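Local coordinates for fatty acyl CoA synthetase FADD13 (FATTY-ACYL-CoA SYNTHETASE) (Mycobacterium tuberculosis, PDB 3R44), which belongs to the AMP-binding enzyme family of the ANL clan, whose members join a large N-terminal domain to a smaller C-terminal one, at residues G19-Q24 with F231-G236; A47-L52 with F81-Y86. One frame throughout, in Å; residues are numbered along the deposited sequence.

Interaction 1: G19-Q24 with F231-G236; sequences GWMLRQ and FSAMRG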
loop_
_atom_site.group_PDB
_atom_site.type_symbol
_atom_site.label_atom_id
_atom_site.label_comp_id
_atom_site.label_asym_id
_atom_site.label_seq_id
_atom_site.Cartn_x
_atom_site.Cartn_y
_atom_site.Cartn_z
ATOM N N GLY A 19 20.677 -3.700 2.293
ATOM C CA GLY A 19 21.696 -2.980 1.557
ATOM C C GLY A 19 22.827 -3.885 1.068
ATOM O O GLY A 19 23.337 -3.721 -0.048
ATOM N N TRP A 20 23.163 -4.913 1.834
ATOM C CA TRP A 20 24.183 -5.895 1.419
ATOM C C TRP A 20 23.621 -6.768 0.335
ATOM O O TRP A 20 24.323 -7.182 -0.629
ATOM C CB TRP A 20 24.664 -6.765 2.622
ATOM C CG TRP A 20 25.940 -7.423 2.344
ATOM C CD1 TRP A 20 26.167 -8.743 2.164
ATOM C CD2 TRP A 20 27.207 -6.765 2.204
ATOM N NE1 TRP A 20 27.492 -8.959 1.895
ATOM C CE2 TRP A 20 28.159 -7.760 1.923
ATOM C CE3 TRP A 20 27.626 -5.428 2.294
ATOM C CZ2 TRP A 20 29.525 -7.462 1.751
ATOM C CZ3 TRP A 20 28.998 -5.130 2.124
ATOM C CH2 TRP A 20 29.920 -6.145 1.869
ATOM N N MET A 21 22.315 -7.014 0.432
ATOM C CA MET A 21 21.648 -7.731 -0.642
ATOM C C MET A 21 21.812 -7.051 -1.992
ATOM O O MET A 21 22.027 -7.716 -3.039
ATOM C CB MET A 21 20.171 -8.030 -0.339
ATOM C CG MET A 21 19.547 -8.934 -1.338
ATOM S SD MET A 21 17.766 -9.178 -1.100
ATOM C CE MET A 21 17.274 -7.490 -1.608
ATOM N N LEU A 22 21.669 -5.755 -2.027
ATOM C CA LEU A 22 21.911 -5.035 -3.257
ATOM C C LEU A 22 23.341 -5.256 -3.744
ATOM O O LEU A 22 23.576 -5.415 -4.962
ATOM C CB LEU A 22 21.653 -3.541 -3.066
ATOM C CG LEU A 22 21.979 -2.600 -4.222
ATOM C CD1 LEU A 22 21.021 -2.986 -5.477
ATOM C CD2 LEU A 22 21.907 -1.076 -3.903
ATOM N N ARG A 23 24.292 -5.194 -2.835
ATOM C CA ARG A 23 25.694 -5.429 -3.207
ATOM C C ARG A 23 25.880 -6.822 -3.809
ATOM O O ARG A 23 26.621 -7.002 -4.759
ATOM C CB ARG A 23 26.635 -5.194 -2.031
ATOM C CG ARG A 23 28.044 -5.299 -2.429
ATOM C CD ARG A 23 28.892 -5.655 -1.259
ATOM N NE ARG A 23 30.318 -5.476 -1.596
ATOM C CZ ARG A 23 31.147 -6.455 -1.936
ATOM N NH1 ARG A 23 30.714 -7.723 -2.001
ATOM N NH2 ARG A 23 32.427 -6.165 -2.196
ATOM N N GLN A 24 25.179 -7.797 -3.269
ATOM C CA GLN A 24 25.258 -9.166 -3.766
ATOM C C GLN A 24 24.634 -9.259 -5.156
ATOM O O GLN A 24 25.201 -9.909 -6.032
ATOM C CB GLN A 24 24.621 -10.122 -2.800
ATOM C CG GLN A 24 25.434 -10.287 -1.534
ATOM C CD GLN A 24 24.758 -11.131 -0.492
ATOM O OE1 GLN A 24 23.546 -11.205 -0.434
ATOM N NE2 GLN A 24 25.558 -11.779 0.353
ATOM N N PHE A 231 12.346 -6.497 -4.077
ATOM C CA PHE A 231 12.287 -7.801 -4.721
ATOM C C PHE A 231 12.843 -7.775 -6.113
ATOM O O PHE A 231 13.343 -8.779 -6.563
ATOM C CB PHE A 231 10.949 -8.553 -4.563
ATOM C CG PHE A 231 9.866 -8.208 -5.572
ATOM C CD1 PHE A 231 8.607 -7.779 -5.113
ATOM C CD2 PHE A 231 10.070 -8.349 -6.933
ATOM C CE1 PHE A 231 7.548 -7.506 -6.039
ATOM C CE2 PHE A 231 9.038 -8.115 -7.858
ATOM C CZ PHE A 231 7.786 -7.678 -7.411
ATOM N N SER A 232 12.882 -6.599 -6.713
ATOM C CA SER A 232 13.552 -6.433 -7.995
ATOM C C SER A 232 15.050 -6.726 -7.861
ATOM O O SER A 232 15.646 -7.431 -8.700
ATOM C CB SER A 232 13.299 -5.049 -8.588
ATOM O OG SER A 232 11.954 -4.955 -9.046
ATOM N N ALA A 233 15.708 -6.151 -6.859
ATOM C CA ALA A 233 17.108 -6.486 -6.631
ATOM C C ALA A 233 17.293 -7.957 -6.254
ATOM O O ALA A 233 18.246 -8.632 -6.678
ATOM C CB ALA A 233 17.719 -5.563 -5.565
ATOM N N MET A 234 16.413 -8.460 -5.419
ATOM C CA MET A 234 16.470 -9.854 -5.011
ATOM C C MET A 234 16.451 -10.814 -6.195
ATOM O O MET A 234 17.266 -11.730 -6.268
ATOM C CB MET A 234 15.317 -10.201 -4.049
ATOM C CG MET A 234 15.327 -11.634 -3.691
ATOM S SD MET A 234 14.242 -11.946 -2.307
ATOM C CE MET A 234 14.780 -10.724 -1.127
ATOM N N ARG A 235 15.575 -10.559 -7.151
ATOM C CA ARG A 235 15.396 -11.472 -8.286
ATOM C C ARG A 235 16.236 -11.069 -9.519
ATOM O O ARG A 235 16.403 -11.883 -10.429
ATOM C CB ARG A 235 13.909 -11.559 -8.596
ATOM C CG ARG A 235 13.435 -12.318 -9.907
ATOM C CD ARG A 235 13.582 -13.836 -9.879
ATOM N NE ARG A 235 14.948 -14.226 -10.121
ATOM C CZ ARG A 235 15.371 -15.476 -10.321
ATOM N NH1 ARG A 235 16.651 -15.660 -10.561
ATOM N NH2 ARG A 235 14.531 -16.524 -10.305
ATOM N N GLY A 236 16.769 -9.851 -9.569
ATOM C CA GLY A 236 17.515 -9.396 -10.738
ATOM C C GLY A 236 16.600 -8.915 -11.852
ATOM O O GLY A 236 16.692 -9.311 -13.030
#

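Interaction 2: A47-L52 with F81-Y86; sequences AQMNAL and FCCLFY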
loop_
_atom_site.group_PDB
_atom_site.type_symbol
_atom_site.label_atom_id
_atom_site.label_comp_id
_atom_site.label_asym_id
_atom_site.label_seq_id
_atom_site.Cartn_x
_atom_site.Cartn_y
_atom_site.Cartn_z
ATOM N N ALA A 47 25.668 -2.595 -10.692
ATOM C CA ALA A 47 26.943 -2.079 -10.132
ATOM C C ALA A 47 26.859 -0.553 -9.895
ATOM O O ALA A 47 27.303 -0.047 -8.846
ATOM C CB ALA A 47 28.143 -2.433 -11.030
ATOM N N GLN A 48 26.268 0.183 -10.833
ATOM C CA GLN A 48 26.104 1.650 -10.628
ATOM C C GLN A 48 25.131 1.987 -9.512
ATOM O O GLN A 48 25.371 2.919 -8.723
ATOM C CB GLN A 48 25.683 2.378 -11.894
ATOM C CG GLN A 48 26.677 2.179 -13.016
ATOM C CD GLN A 48 26.170 2.693 -14.350
ATOM O OE1 GLN A 48 25.067 2.339 -14.826
ATOM N NE2 GLN A 48 26.986 3.505 -14.987
ATOM N N MET A 49 24.061 1.209 -9.410
ATOM C CA MET A 49 23.109 1.481 -8.386
ATOM C C MET A 49 23.763 1.236 -7.000
ATOM O O MET A 49 23.542 2.015 -6.059
ATOM C CB MET A 49 21.886 0.591 -8.538
ATOM C CG MET A 49 20.803 1.025 -7.578
ATOM S SD MET A 49 19.206 0.572 -8.228
ATOM C CE MET A 49 19.027 -0.972 -7.401
ATOM N N ASN A 50 24.491 0.119 -6.862
ATOM C CA ASN A 50 25.179 -0.173 -5.614
ATOM C C ASN A 50 26.163 0.976 -5.274
ATOM O O ASN A 50 26.235 1.445 -4.117
ATOM C CB ASN A 50 25.913 -1.527 -5.617
ATOM C CG ASN A 50 26.433 -1.882 -4.261
ATOM O OD1 ASN A 50 25.648 -2.018 -3.302
ATOM N ND2 ASN A 50 27.746 -1.888 -4.113
ATOM N N ALA A 51 26.903 1.467 -6.275
ATOM C CA ALA A 51 27.836 2.580 -6.060
ATOM C C ALA A 51 27.120 3.855 -5.632
ATOM O O ALA A 51 27.545 4.536 -4.731
ATOM C CB ALA A 51 28.674 2.828 -7.293
ATOM N N LEU A 52 25.966 4.133 -6.189
ATOM C CA LEU A 52 25.238 5.316 -5.759
ATOM C C LEU A 52 24.670 5.125 -4.339
ATOM O O LEU A 52 24.605 6.082 -3.573
ATOM C CB LEU A 52 24.070 5.613 -6.683
ATOM C CG LEU A 52 23.242 6.846 -6.395
ATOM C CD1 LEU A 52 24.078 8.098 -6.339
ATOM C CD2 LEU A 52 22.210 7.039 -7.547
ATOM N N PHE A 81 15.902 8.272 -4.450
ATOM C CA PHE A 81 14.969 7.749 -3.458
ATOM C C PHE A 81 15.405 6.315 -3.136
ATOM O O PHE A 81 15.608 5.946 -1.945
ATOM C CB PHE A 81 13.544 7.791 -4.011
ATOM C CG PHE A 81 12.443 7.616 -2.999
ATOM C CD1 PHE A 81 11.366 8.506 -3.005
ATOM C CD2 PHE A 81 12.402 6.564 -2.128
ATOM C CE1 PHE A 81 10.313 8.400 -2.103
ATOM C CE2 PHE A 81 11.353 6.463 -1.202
ATOM C CZ PHE A 81 10.326 7.395 -1.196
ATOM N N CYS A 82 15.574 5.499 -4.177
ATOM C CA CYS A 82 15.911 4.064 -3.956
ATOM C C CYS A 82 17.295 3.946 -3.254
ATOM O O CYS A 82 17.487 3.152 -2.340
ATOM C CB CYS A 82 16.012 3.343 -5.273
ATOM S SG CYS A 82 14.451 3.231 -6.125
ATOM N N CYS A 83 18.243 4.739 -3.730
ATOM C CA CYS A 83 19.621 4.597 -3.283
ATOM C C CYS A 83 19.764 5.200 -1.896
ATOM O O CYS A 83 20.626 4.789 -1.126
ATOM C CB CYS A 83 20.596 5.174 -4.274
ATOM S SG CYS A 83 20.688 4.117 -5.772
ATOM N N LEU A 84 18.873 6.136 -1.544
ATOM C CA LEU A 84 18.863 6.670 -0.142
ATOM C C LEU A 84 18.378 5.616 0.820
ATOM O O LEU A 84 18.905 5.474 1.954
ATOM C CB LEU A 84 18.012 7.928 0.018
ATOM C CG LEU A 84 18.802 9.156 -0.429
ATOM C CD1 LEU A 84 17.873 10.383 -0.735
ATOM C CD2 LEU A 84 19.936 9.563 0.540
ATOM N N PHE A 85 17.355 4.907 0.382
ATOM C CA PHE A 85 16.827 3.804 1.126
ATOM C C PHE A 85 17.895 2.689 1.327
ATOM O O PHE A 85 18.109 2.213 2.461
ATOM C CB PHE A 85 15.581 3.225 0.442
ATOM C CG PHE A 85 14.935 2.140 1.224
ATOM C CD1 PHE A 85 13.994 2.436 2.236
ATOM C CD2 PHE A 85 15.287 0.830 1.028
ATOM C CE1 PHE A 85 13.370 1.407 2.992
ATOM C CE2 PHE A 85 14.698 -0.211 1.827
ATOM C CZ PHE A 85 13.732 0.092 2.793
ATOM N N TYR A 86 18.513 2.270 0.235
ATOM C CA TYR A 86 19.594 1.306 0.292
ATOM C C TYR A 86 20.806 1.778 1.109
ATOM O O TYR A 86 21.412 0.981 1.837
ATOM C CB TYR A 86 20.052 0.904 -1.085
ATOM C CG TYR A 86 19.129 -0.063 -1.797
ATOM C CD1 TYR A 86 18.855 -1.327 -1.244
ATOM C CD2 TYR A 86 18.572 0.247 -3.028
ATOM C CE1 TYR A 86 18.031 -2.274 -1.943
ATOM C CE2 TYR A 86 17.777 -0.659 -3.701
ATOM C CZ TYR A 86 17.492 -1.905 -3.141
ATOM O OH TYR A 86 16.736 -2.834 -3.789
#

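Interaction 1: G19-Q24 with F231-G236
Met21 and Met234 show how two helices far apart in sequence can meet, here through the ends of two thioether side chains. They lie on helices 18-28 and 223-235 of the large N-terminal domain of the ANL fold; the axes of the two short segments pass 9.0 Å apart, with their N-to-C directions 39° from one another. Met21 runs fully extended through CG and SD (chi1 -171°, chi2 -174°), which carries its sulfur across to the second helix; only then does the chain bend at chi3, bringing CE 4.0 Å from the backbone N of Met234. Met234 also leaves its helix extended but bends the opposite way at its last torsion, and its CE comes 3.4 Å from Met21 SD, so that sulfur and methyl touch where the side chains cross. Met234 also touches His196 of helix 192-205, which lines the ligand pocket; the bound histidine itself is about 5 Å from the side chain of Met21. Helix 223-235 ends at Arg235, and Gly236, with positive phi, leaves it. Beside the methionines Arg25, one turn on in helix 18-28, adds a polar link by hydrogen-bonding the carbonyl oxygens of Ala233 and Met234. Leu22 CD1 lies against Ala233 CB, a looser 4.2 Å away.

Interaction 2: A47-L52 with F81-Y86
Cys83 is met from two sides by side chains one helical turn apart, Met49 and Leu52, which makes a sulfur the centre of the contact. The thiol points at helix 46-62 because SG stands anti to the carbonyl carbon of its own residue (chi1 -71°). There it lies 3.6 Å from Met49 CG and 3.7 Å from Leu52 CD2, while Leu52 CG rests 3.8 Å from Cys83 CB, so the leucine covers both atoms of the short side chain.

Aromatic packing follows one turn further along the second helix. Met49 is extended at its first torsion, then turns at chi3 (94°), which swings its terminal methyl to Tyr86; CE ends 3.9 Å from the ring atom CE2, approaching obliquely.

Both helices belong to the N-terminal domain. Helix 79-91 is the connection of a beta-alpha-beta crossover between the adjacent parallel strands 70-74 and 94-97, whereas helix 46-62 links strand 42-45 of the large mixed sheet to strand 70-74. The axes of their short segments pass 9.3 Å apart at 62°.

The polar bonds come from Asn50, whose CB points away from the other segment: OD1 takes a hydrogen bond from Lys90 NZ of helix 79-91, tying the two helices together, and ND2 gives one to OE2 of Glu162.

Interactions 1 and 2 illustrate how four helices of one domain pack on one another through mostly apolar side chains. Interaction 2, nested along the chain inside the loop closed by interaction 1, is the more buried; interaction 1 is partly buried and lies closer to the bound histidine. Polar ties between the helices come from Arg25 beside interaction 1 and from Asn50 with Lys90 at interaction 2. A pair of methionines dominates 19-24 with 231-236, whereas a cysteine thiol and a tyrosine ring receive the side chains in 47-52 with 81-86. The two meet at Tyr86, whose CG lies 3.6 Å from Leu22 CD2 and whose OH lies 3.4 Å from Ala233 CB, so helices 18-28 and 223-235 both touch it.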